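Local structure of 11S globulin (Wrightia tinctoria, 5WXU) at residues Q47-L52 with S373-G378; R84-N89 with K177-V182; R90-P95 with V167-N172. The protein probably serves as a hexameric seed storage protein, a nutrient reserve, and also binds the plant hormone auxin (indole-3-acetic acid). All blocks are in the same frame, centred on the assembly; numbering follows the deposited sequence.

Contact 1. Residues Q47-L52 with S373-G378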
loop_
_atom_site.group_PDB
_atom_site.type_symbol
_atom_site.label_atom_id
_atom_site.label_comp_id
_atom_site.label_asym_id
_atom_site.label_seq_id
_atom_site.Cartn_x
_atom_site.Cartn_y
_atom_site.Cartn_z
ATOM N N GLN B 47 -27.894 -8.750 -26.195
ATOM C CA GLN B 47 -29.261 -8.286 -26.482
ATOM C C GLN B 47 -30.236 -9.051 -25.611
ATOM O O GLN B 47 -31.295 -8.539 -25.282
ATOM C CB GLN B 47 -29.586 -8.478 -27.977
ATOM C CG GLN B 47 -28.667 -7.685 -28.916
ATOM C CD GLN B 47 -27.222 -8.239 -29.029
ATOM O OE1 GLN B 47 -26.962 -9.455 -28.895
ATOM N NE2 GLN B 47 -26.277 -7.334 -29.270
ATOM N N ARG B 48 -29.866 -10.271 -25.213
ATOM C CA ARG B 48 -30.644 -11.066 -24.307
ATOM C C ARG B 48 -29.744 -11.796 -23.303
ATOM O O ARG B 48 -28.609 -12.125 -23.621
ATOM C CB ARG B 48 -31.533 -12.062 -25.086
ATOM C CG ARG B 48 -30.988 -13.471 -25.340
ATOM C CD ARG B 48 -31.993 -14.332 -26.136
ATOM N NE ARG B 48 -33.316 -14.373 -25.500
ATOM C CZ ARG B 48 -34.363 -15.068 -25.948
ATOM N NH1 ARG B 48 -34.270 -15.829 -27.037
ATOM N NH2 ARG B 48 -35.520 -15.022 -25.283
ATOM N N VAL B 49 -30.258 -12.005 -22.097
ATOM C CA VAL B 49 -29.679 -12.895 -21.121
ATOM C C VAL B 49 -30.824 -13.812 -20.664
ATOM O O VAL B 49 -31.992 -13.510 -20.901
ATOM C CB VAL B 49 -28.941 -12.114 -20.002
ATOM C CG1 VAL B 49 -28.020 -11.063 -20.620
ATOM C CG2 VAL B 49 -29.893 -11.483 -19.033
ATOM N N ASN B 50 -30.505 -14.987 -20.182
ATOM C CA ASN B 50 -31.524 -15.943 -19.771
ATOM C C ASN B 50 -30.951 -16.616 -18.569
ATOM O O ASN B 50 -29.758 -16.796 -18.509
ATOM C CB ASN B 50 -31.802 -17.028 -20.855
ATOM C CG ASN B 50 -32.286 -16.440 -22.165
ATOM O OD1 ASN B 50 -31.549 -16.412 -23.154
ATOM N ND2 ASN B 50 -33.513 -15.936 -22.177
ATOM N N PRO B 51 -31.793 -17.040 -17.642
ATOM C CA PRO B 51 -31.368 -18.010 -16.641
ATOM C C PRO B 51 -30.937 -19.263 -17.362
ATOM O O PRO B 51 -31.476 -19.598 -18.473
ATOM C CB PRO B 51 -32.641 -18.260 -15.799
ATOM C CG PRO B 51 -33.602 -17.206 -16.180
ATOM C CD PRO B 51 -33.245 -16.762 -17.541
ATOM N N LEU B 52 -29.923 -19.917 -16.804
ATOM C CA LEU B 52 -29.241 -21.006 -17.497
ATOM C C LEU B 52 -29.235 -22.189 -16.580
ATOM O O LEU B 52 -29.107 -22.032 -15.358
ATOM C CB LEU B 52 -27.745 -20.645 -17.798
ATOM C CG LEU B 52 -27.500 -19.404 -18.628
ATOM C CD1 LEU B 52 -26.020 -19.174 -18.859
ATOM C CD2 LEU B 52 -28.231 -19.623 -19.951
ATOM N N SER B 373 -35.418 -2.233 -26.077
ATOM C CA SER B 373 -36.084 -3.482 -25.676
ATOM C C SER B 373 -35.350 -4.173 -24.502
ATOM O O SER B 373 -34.110 -4.226 -24.461
ATOM C CB SER B 373 -36.126 -4.477 -26.859
ATOM O OG SER B 373 -36.381 -3.822 -28.109
ATOM N N THR B 374 -36.144 -4.779 -23.634
ATOM C CA THR B 374 -35.664 -5.555 -22.514
ATOM C C THR B 374 -34.740 -6.745 -22.864
ATOM O O THR B 374 -34.933 -7.489 -23.846
ATOM C CB THR B 374 -36.819 -6.027 -21.613
ATOM O OG1 THR B 374 -36.295 -6.500 -20.370
ATOM C CG2 THR B 374 -37.612 -7.109 -22.175
ATOM N N VAL B 375 -33.759 -6.947 -22.000
ATOM C CA VAL B 375 -32.767 -7.942 -22.197
ATOM C C VAL B 375 -33.258 -9.278 -21.627
ATOM O O VAL B 375 -32.915 -10.340 -22.129
ATOM C CB VAL B 375 -31.454 -7.413 -21.538
ATOM C CG1 VAL B 375 -30.512 -8.523 -21.201
ATOM C CG2 VAL B 375 -30.832 -6.399 -22.464
ATOM N N TYR B 376 -34.054 -9.221 -20.561
ATOM C CA TYR B 376 -34.730 -10.400 -20.011
ATOM C C TYR B 376 -35.889 -9.890 -19.182
ATOM O O TYR B 376 -35.761 -8.904 -18.432
ATOM C CB TYR B 376 -33.825 -11.300 -19.140
ATOM C CG TYR B 376 -34.509 -12.518 -18.607
ATOM C CD1 TYR B 376 -34.884 -13.554 -19.474
ATOM C CD2 TYR B 376 -34.932 -12.630 -17.277
ATOM C CE1 TYR B 376 -35.527 -14.685 -19.017
ATOM C CE2 TYR B 376 -35.564 -13.793 -16.806
ATOM C CZ TYR B 376 -35.918 -14.806 -17.700
ATOM O OH TYR B 376 -36.577 -15.972 -17.266
ATOM N N ASP B 377 -37.032 -10.564 -19.282
ATOM C CA ASP B 377 -38.121 -10.266 -18.341
ATOM C C ASP B 377 -38.871 -11.564 -18.160
ATOM O O ASP B 377 -39.627 -11.931 -19.070
ATOM C CB ASP B 377 -39.079 -9.167 -18.843
ATOM C CG ASP B 377 -40.164 -8.749 -17.772
ATOM O OD1 ASP B 377 -40.156 -9.233 -16.618
ATOM O OD2 ASP B 377 -40.973 -7.831 -18.041
ATOM N N GLY B 378 -38.633 -12.248 -17.043
ATOM C CA GLY B 378 -39.226 -13.560 -16.768
ATOM C C GLY B 378 -38.869 -14.157 -15.435
ATOM O O GLY B 378 -38.271 -13.496 -14.575
HETATM O O HOH W 1 -32.620 -6.552 -25.922
HETATM O O HOH W 2 -34.721 -12.528 -23.335
#
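A classic beta bulge at V375 and Y376, where both residues face V367 of strand 361-368 in the C-terminal cupin of this bicupin, meets the loop 47-52 that precedes strand 56-60. One backbone bond crosses the seam: V49 N gives its hydrogen to V375 O at 3.1 Å, fairly straight (158°), but approaching 44° out of the carbonyl plane. Beside it V49 CG1 touches V375 CG1 at 3.6 Å, the two valines crossing obliquely. Y376, with CG anti to its backbone N (chi1 -179°), turns its ring against the loop. P51 sits over one ring face, its CD 3.3 Å from CZ of Y376, while the N50 amide stands nearly perpendicular to the ring with ND2 3.9 Å from Y376 CD1. The phenol OH is held by D379 O just beyond the corner. An alanine in place of Y376 would remove the ring face under P51 and the bond to D379 O, and would probably loosen the loop here. A water bridges R48 and V375: it accepts from R48 NE at 3.2 Å and donates to V375 O at 3.1 Å, so that carbonyl accepts from both V49 N and the water.

Contact 2. Residues R84-N89 with K177-V182; sequences RHVIEN and KLVLLV. With PO4 (phosphate ion), chain N.
One face of this antiparallel strand pair carries a buried apolar layer, I87, L178 and L180, with H85 as its polar member; the other has V86, V179 and R84, which is salt-bridged to E66, and solvent opens at K177, with E88 beside it partly exposed. In the buried layer, I87 CD1 lies 4.0 Å from both L178 CD2 and L180 CD1, a methyl lodged against two leucine tips; M258 packs on I87 and H85. H85 turns its imidazole, CG anti to the carbonyl carbon (chi1 -64°), so that V182 CG2 meets the ring edge 3.8 Å from CD2. NE2 of H85 donates to O4 of a phosphate at 3.0 Å, while ND1 pairs with S65 OG. These strands, 80-87 and 178-185, are neighbours in a sheet of the N-terminal cupin jelly roll, riveted by two hydrogen-bonded pairs: H85 N to L180 O is 2.7 Å, with the return bond from L180 N, and I87 with L178 repeats the pattern. At the K177 edge V86 CG1 nonetheless presses tightly on K177 CD at 3.5 Å, and the extended lysine runs on alongside E88. Their charged ends do not meet: E88 OE2 stays 5.4 Å from K177 NZ, and E88 OE1 is salt-bridged to R260.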
loop_
_atom_site.group_PDB
_atom_site.type_symbol
_atom_site.label_atom_id
_atom_site.label_comp_id
_atom_site.label_asym_id
_atom_site.label_seq_id
_atom_site.Cartn_x
_atom_site.Cartn_y
_atom_site.Cartn_z
ATOM N N ARG B 84 -21.546 -27.390 -10.720
ATOM C CA ARG B 84 -22.286 -27.864 -9.513
ATOM C C ARG B 84 -21.785 -29.258 -9.200
ATOM O O ARG B 84 -22.082 -30.219 -9.958
ATOM C CB ARG B 84 -23.808 -27.813 -9.688
ATOM C CG ARG B 84 -24.584 -28.265 -8.487
ATOM C CD ARG B 84 -26.040 -27.803 -8.537
ATOM N NE ARG B 84 -26.774 -28.368 -9.660
ATOM C CZ ARG B 84 -27.786 -27.817 -10.345
ATOM N NH1 ARG B 84 -28.236 -26.548 -10.147
ATOM N NH2 ARG B 84 -28.392 -28.575 -11.306
ATOM N N HIS B 85 -21.038 -29.396 -8.111
ATOM C CA HIS B 85 -20.615 -30.739 -7.730
ATOM C C HIS B 85 -21.562 -31.298 -6.704
ATOM O O HIS B 85 -21.984 -30.605 -5.813
ATOM C CB HIS B 85 -19.204 -30.753 -7.160
ATOM C CG HIS B 85 -18.139 -30.341 -8.104
ATOM N ND1 HIS B 85 -17.730 -31.093 -9.202
ATOM C CD2 HIS B 85 -17.344 -29.221 -8.103
ATOM C CE1 HIS B 85 -16.733 -30.466 -9.814
ATOM N NE2 HIS B 85 -16.484 -29.322 -9.168
ATOM N N VAL B 86 -21.879 -32.608 -6.826
ATOM C CA VAL B 86 -22.797 -33.225 -5.934
ATOM C C VAL B 86 -22.056 -34.435 -5.427
ATOM O O VAL B 86 -21.693 -35.286 -6.230
ATOM C CB VAL B 86 -24.130 -33.564 -6.620
ATOM C CG1 VAL B 86 -24.998 -34.372 -5.654
ATOM C CG2 VAL B 86 -24.846 -32.277 -7.028
ATOM N N ILE B 87 -21.712 -34.454 -4.146
ATOM C CA ILE B 87 -20.846 -35.461 -3.579
ATOM C C ILE B 87 -21.716 -36.320 -2.665
ATOM O O ILE B 87 -22.194 -35.841 -1.678
ATOM C CB ILE B 87 -19.688 -34.842 -2.771
ATOM C CG1 ILE B 87 -18.823 -33.873 -3.657
ATOM C CG2 ILE B 87 -18.756 -35.871 -2.174
ATOM C CD1 ILE B 87 -17.928 -32.959 -2.843
ATOM N N GLU B 88 -21.802 -37.606 -2.956
ATOM C CA GLU B 88 -22.526 -38.542 -2.086
ATOM C C GLU B 88 -21.985 -38.673 -0.716
ATOM O O GLU B 88 -20.838 -38.356 -0.435
ATOM C CB GLU B 88 -22.548 -39.938 -2.724
ATOM C CG GLU B 88 -23.381 -39.962 -3.979
ATOM C CD GLU B 88 -23.260 -41.287 -4.760
ATOM O OE1 GLU B 88 -22.895 -42.346 -4.161
ATOM O OE2 GLU B 88 -23.508 -41.267 -5.999
ATOM N N ASN B 89 -22.778 -39.261 0.171
ATOM C CA ASN B 89 -22.284 -39.671 1.486
ATOM C C ASN B 89 -21.003 -40.518 1.389
ATOM O O ASN B 89 -20.906 -41.331 0.549
ATOM C CB ASN B 89 -23.380 -40.489 2.228
ATOM C CG ASN B 89 -22.839 -41.234 3.453
ATOM O OD1 ASN B 89 -22.616 -42.474 3.391
ATOM N ND2 ASN B 89 -22.564 -40.506 4.538
ATOM N N LYS B 177 -26.454 -35.322 0.541
ATOM C CA LYS B 177 -25.401 -35.010 -0.471
ATOM C C LYS B 177 -24.834 -33.640 -0.104
ATOM O O LYS B 177 -25.560 -32.767 0.376
ATOM C CB LYS B 177 -25.995 -34.978 -1.870
ATOM C CG LYS B 177 -26.310 -36.385 -2.343
ATOM C CD LYS B 177 -26.987 -36.451 -3.687
ATOM C CE LYS B 177 -26.969 -37.888 -4.189
ATOM N NZ LYS B 177 -27.852 -38.080 -5.373
ATOM N N LEU B 178 -23.531 -33.499 -0.326
ATOM C CA LEU B 178 -22.829 -32.211 -0.216
ATOM C C LEU B 178 -22.853 -31.575 -1.572
ATOM O O LEU B 178 -22.393 -32.180 -2.523
ATOM C CB LEU B 178 -21.454 -32.482 0.237
ATOM C CG LEU B 178 -20.476 -31.290 0.346
ATOM C CD1 LEU B 178 -20.961 -30.321 1.390
ATOM C CD2 LEU B 178 -19.103 -31.787 0.744
ATOM N N VAL B 179 -23.410 -30.369 -1.722
ATOM C CA VAL B 179 -23.650 -29.796 -3.051
ATOM C C VAL B 179 -22.830 -28.485 -3.021
ATOM O O VAL B 179 -23.060 -27.660 -2.133
ATOM C CB VAL B 179 -25.124 -29.499 -3.330
ATOM C CG1 VAL B 179 -25.292 -28.711 -4.593
ATOM C CG2 VAL B 179 -25.902 -30.824 -3.373
ATOM N N LEU B 180 -21.838 -28.454 -3.903
ATOM C CA LEU B 180 -20.974 -27.274 -4.100
ATOM C C LEU B 180 -21.207 -26.564 -5.446
ATOM O O LEU B 180 -21.094 -27.161 -6.525
ATOM C CB LEU B 180 -19.528 -27.714 -3.981
ATOM C CG LEU B 180 -19.098 -28.547 -2.764
ATOM C CD1 LEU B 180 -17.650 -28.932 -2.932
ATOM C CD2 LEU B 180 -19.416 -27.893 -1.402
ATOM N N LEU B 181 -21.479 -25.263 -5.410
ATOM C CA LEU B 181 -21.596 -24.466 -6.581
ATOM C C LEU B 181 -20.267 -23.669 -6.641
ATOM O O LEU B 181 -20.025 -22.891 -5.741
ATOM C CB LEU B 181 -22.705 -23.475 -6.505
ATOM C CG LEU B 181 -22.810 -22.617 -7.786
ATOM C CD1 LEU B 181 -23.704 -23.380 -8.728
ATOM C CD2 LEU B 181 -23.259 -21.193 -7.543
ATOM N N VAL B 182 -19.490 -23.892 -7.696
ATOM C CA VAL B 182 -18.115 -23.349 -7.895
ATOM C C VAL B 182 -18.175 -22.381 -9.068
ATOM O O VAL B 182 -18.537 -22.746 -10.217
ATOM C CB VAL B 182 -17.097 -24.412 -8.196
ATOM C CG1 VAL B 182 -15.710 -23.787 -8.226
ATOM C CG2 VAL B 182 -17.134 -25.567 -7.182
HETATM P P PO4 N . -12.469 -28.060 -9.262
HETATM O O1 PO4 N . -11.144 -28.701 -9.917
HETATM O O2 PO4 N . -12.651 -27.979 -7.755
HETATM O O3 PO4 N . -12.393 -26.544 -9.484
HETATM O O4 PO4 N . -13.785 -28.339 -9.991
#

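Contact 3. Residues R90-P95 with V167-N172; sequences RGLFVP and VHWAYN. With PO4 (phosphate ion), chain N.
Strands 91-95 and 168-172 run antiparallel, their axes 175° apart and 4.7 Å distant at closest, but the ladder is uneven. F93 N to A170 O is short, 2.8 Å, and nearly along the carbonyl axis, and N172 N to G91 O is similarly aligned; the return bond from A170 N to F93 O is weak, and so is R90 N to N172 O. Beyond F93 the hydrogen-bond ladder lapses without the strands separating: P95 has no N-H, P95 CA lies 3.2 Å from H168 O, and a water donates to both V94 O and H168 O. The same water sits 3.6 Å above the centre of one face of the F93 ring. F93 and H168 line a phosphate, H168 NE2 donating to its O2 at 2.9 Å. Because H168 ND1 is also bonded to I166 O, both ring nitrogens probably carry protons and the imidazolium charge would suit the anion. Facing the other way, W169 takes the crowded first torsion (chi1 58°) with CG between N and the carbonyl carbon; P95 CG packs alongside its CB at 3.7 Å, and L92 CD1 approaches CE3 of W169 at 4.0 Å. Y171 brings its ring edge to the turn at R90, whose positive phi (56°) bends the chain before G91: CE1 of Y171 lies 3.5 Å from R90 O, and the hydroxyl beside R90 CG is bonded to L265 N. A neighbouring subunit closes this side, its P430 on W169, its W434 on P95 and its V437 on L92. The arrangement is that of a cupin jelly roll in an 11S globulin: one sheet face lines the barrel, here holding a phosphate probably from the crystallisation liquor, and the other packs on the next subunit.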
loop_
_atom_site.group_PDB
_atom_site.type_symbol
_atom_site.label_atom_id
_atom_site.label_comp_id
_atom_site.label_asym_id
_atom_site.label_seq_id
_atom_site.Cartn_x
_atom_site.Cartn_y
_atom_site.Cartn_z
ATOM N N ARG B 90 -20.040 -40.236 2.257
ATOM C CA ARG B 90 -18.717 -40.810 2.296
ATOM C C ARG B 90 -17.923 -40.655 0.983
ATOM O O ARG B 90 -16.934 -41.345 0.786
ATOM C CB ARG B 90 -18.801 -42.233 2.795
ATOM C CG ARG B 90 -19.209 -42.302 4.262
ATOM C CD ARG B 90 -19.235 -43.716 4.826
ATOM N NE ARG B 90 -19.560 -43.644 6.251
ATOM C CZ ARG B 90 -19.525 -44.663 7.107
ATOM N NH1 ARG B 90 -19.182 -45.893 6.701
ATOM N NH2 ARG B 90 -19.835 -44.442 8.386
ATOM N N GLY B 91 -18.322 -39.685 0.139
ATOM C CA GLY B 91 -17.616 -39.351 -1.077
ATOM C C GLY B 91 -16.436 -38.383 -0.844
ATOM O O GLY B 91 -16.581 -37.349 -0.124
ATOM N N LEU B 92 -15.309 -38.732 -1.485
ATOM C CA LEU B 92 -14.056 -37.957 -1.474
ATOM C C LEU B 92 -13.796 -37.381 -2.863
ATOM O O LEU B 92 -13.654 -38.130 -3.849
ATOM C CB LEU B 92 -12.915 -38.839 -0.957
ATOM C CG LEU B 92 -11.483 -38.346 -1.089
ATOM C CD1 LEU B 92 -11.378 -37.028 -0.290
ATOM C CD2 LEU B 92 -10.505 -39.386 -0.552
ATOM N N PHE B 93 -13.793 -36.027 -2.986
ATOM C CA PHE B 93 -13.524 -35.355 -4.209
ATOM C C PHE B 93 -11.987 -35.220 -4.294
ATOM O O PHE B 93 -11.361 -34.628 -3.413
ATOM C CB PHE B 93 -14.234 -33.967 -4.198
ATOM C CG PHE B 93 -14.187 -33.183 -5.490
ATOM C CD1 PHE B 93 -14.005 -33.754 -6.727
ATOM C CD2 PHE B 93 -14.444 -31.811 -5.458
ATOM C CE1 PHE B 93 -14.070 -33.020 -7.893
ATOM C CE2 PHE B 93 -14.476 -31.045 -6.643
ATOM C CZ PHE B 93 -14.259 -31.657 -7.863
ATOM N N VAL B 94 -11.400 -35.891 -5.289
ATOM C CA VAL B 94 -9.973 -36.043 -5.485
ATOM C C VAL B 94 -9.341 -34.611 -5.497
ATOM O O VAL B 94 -9.852 -33.723 -6.177
ATOM C CB VAL B 94 -9.701 -36.767 -6.783
ATOM C CG1 VAL B 94 -8.225 -36.806 -7.131
ATOM C CG2 VAL B 94 -10.231 -38.223 -6.729
ATOM N N PRO B 95 -8.233 -34.469 -4.791
ATOM C CA PRO B 95 -7.581 -33.187 -4.853
ATOM C C PRO B 95 -7.231 -32.703 -6.253
ATOM O O PRO B 95 -6.817 -33.470 -7.120
ATOM C CB PRO B 95 -6.312 -33.429 -4.070
ATOM C CG PRO B 95 -6.593 -34.654 -3.185
ATOM C CD PRO B 95 -7.412 -35.454 -4.069
ATOM N N VAL B 167 -3.911 -26.522 -4.371
ATOM C CA VAL B 167 -4.595 -27.832 -4.239
ATOM C C VAL B 167 -5.723 -27.778 -3.200
ATOM O O VAL B 167 -5.514 -27.374 -2.081
ATOM C CB VAL B 167 -3.585 -28.913 -3.879
ATOM C CG1 VAL B 167 -4.263 -30.315 -3.577
ATOM C CG2 VAL B 167 -2.531 -29.108 -4.949
ATOM N N HIS B 168 -6.868 -28.331 -3.571
ATOM C CA HIS B 168 -7.957 -28.408 -2.644
ATOM C C HIS B 168 -8.715 -29.752 -2.867
ATOM O O HIS B 168 -8.645 -30.329 -3.905
ATOM C CB HIS B 168 -8.891 -27.254 -2.815
ATOM C CG HIS B 168 -9.386 -27.093 -4.228
ATOM N ND1 HIS B 168 -8.639 -26.438 -5.187
ATOM C CD2 HIS B 168 -10.453 -27.619 -4.875
ATOM C CE1 HIS B 168 -9.269 -26.523 -6.349
ATOM N NE2 HIS B 168 -10.375 -27.234 -6.181
ATOM N N TRP B 169 -9.439 -30.159 -1.848
ATOM C CA TRP B 169 -10.177 -31.429 -1.876
ATOM C C TRP B 169 -11.296 -31.325 -0.927
ATOM O O TRP B 169 -11.323 -30.438 -0.092
ATOM C CB TRP B 169 -9.284 -32.638 -1.526
ATOM C CG TRP B 169 -8.605 -32.587 -0.180
ATOM C CD1 TRP B 169 -7.339 -32.057 0.097
ATOM C CD2 TRP B 169 -9.100 -33.021 1.091
ATOM N NE1 TRP B 169 -7.046 -32.116 1.423
ATOM C CE2 TRP B 169 -8.093 -32.721 2.072
ATOM C CE3 TRP B 169 -10.295 -33.634 1.525
ATOM C CZ2 TRP B 169 -8.257 -32.953 3.411
ATOM C CZ3 TRP B 169 -10.397 -33.926 2.842
ATOM C CH2 TRP B 169 -9.420 -33.637 3.771
ATOM N N ALA B 170 -12.292 -32.213 -1.084
ATOM C CA ALA B 170 -13.474 -32.105 -0.231
ATOM C C ALA B 170 -13.994 -33.549 0.072
ATOM O O ALA B 170 -13.835 -34.443 -0.714
ATOM C CB ALA B 170 -14.547 -31.278 -0.875
ATOM N N TYR B 171 -14.543 -33.696 1.251
ATOM C CA TYR B 171 -15.085 -34.984 1.730
ATOM C C TYR B 171 -16.426 -34.697 2.432
ATOM O O TYR B 171 -16.528 -33.800 3.266
ATOM C CB TYR B 171 -14.117 -35.629 2.686
ATOM C CG TYR B 171 -14.672 -36.893 3.308
ATOM C CD1 TYR B 171 -14.844 -38.007 2.549
ATOM C CD2 TYR B 171 -15.072 -36.923 4.637
ATOM C CE1 TYR B 171 -15.395 -39.176 3.106
ATOM C CE2 TYR B 171 -15.604 -38.079 5.203
ATOM C CZ TYR B 171 -15.757 -39.189 4.433
ATOM O OH TYR B 171 -16.308 -40.322 5.021
ATOM N N ASN B 172 -17.430 -35.483 2.052
ATOM C CA ASN B 172 -18.781 -35.391 2.621
ATOM C C ASN B 172 -18.908 -36.355 3.798
ATOM O O ASN B 172 -18.943 -37.574 3.586
ATOM C CB ASN B 172 -19.831 -35.763 1.564
ATOM C CG ASN B 172 -21.228 -35.602 2.103
ATOM O OD1 ASN B 172 -21.421 -34.997 3.160
ATOM N ND2 ASN B 172 -22.205 -36.088 1.349
HETATM P P PO4 N . -12.469 -28.060 -9.262
HETATM O O1 PO4 N . -11.144 -28.701 -9.917
HETATM O O2 PO4 N . -12.651 -27.979 -7.755
HETATM O O3 PO4 N . -12.393 -26.544 -9.484
HETATM O O4 PO4 N . -13.785 -28.339 -9.991
HETATM O O HOH W 3 -10.839 -31.108 -6.200
#

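In the fold
Contact 1 closes the longest loop of the chain among the three, joining residues 47-52 to the C-terminal cupin more than 320 positions later; contacts 2 and 3 lie within that span, contact 3 inside contact 2. Contact 1 stands apart, its centre about 28 Å from that of contact 2 and about 36 Å from that of contact 3. The latter two are only about 10 Å apart, centre to centre: the chain passes directly from strand 80-87 to 91-98 and from 168-172 to 178-185, and the pairs lie in the two sheets of one jelly roll. H85 and F93 meet between them, and H85 and H168 share the phosphate. Contact 1 instead joins the two cupins.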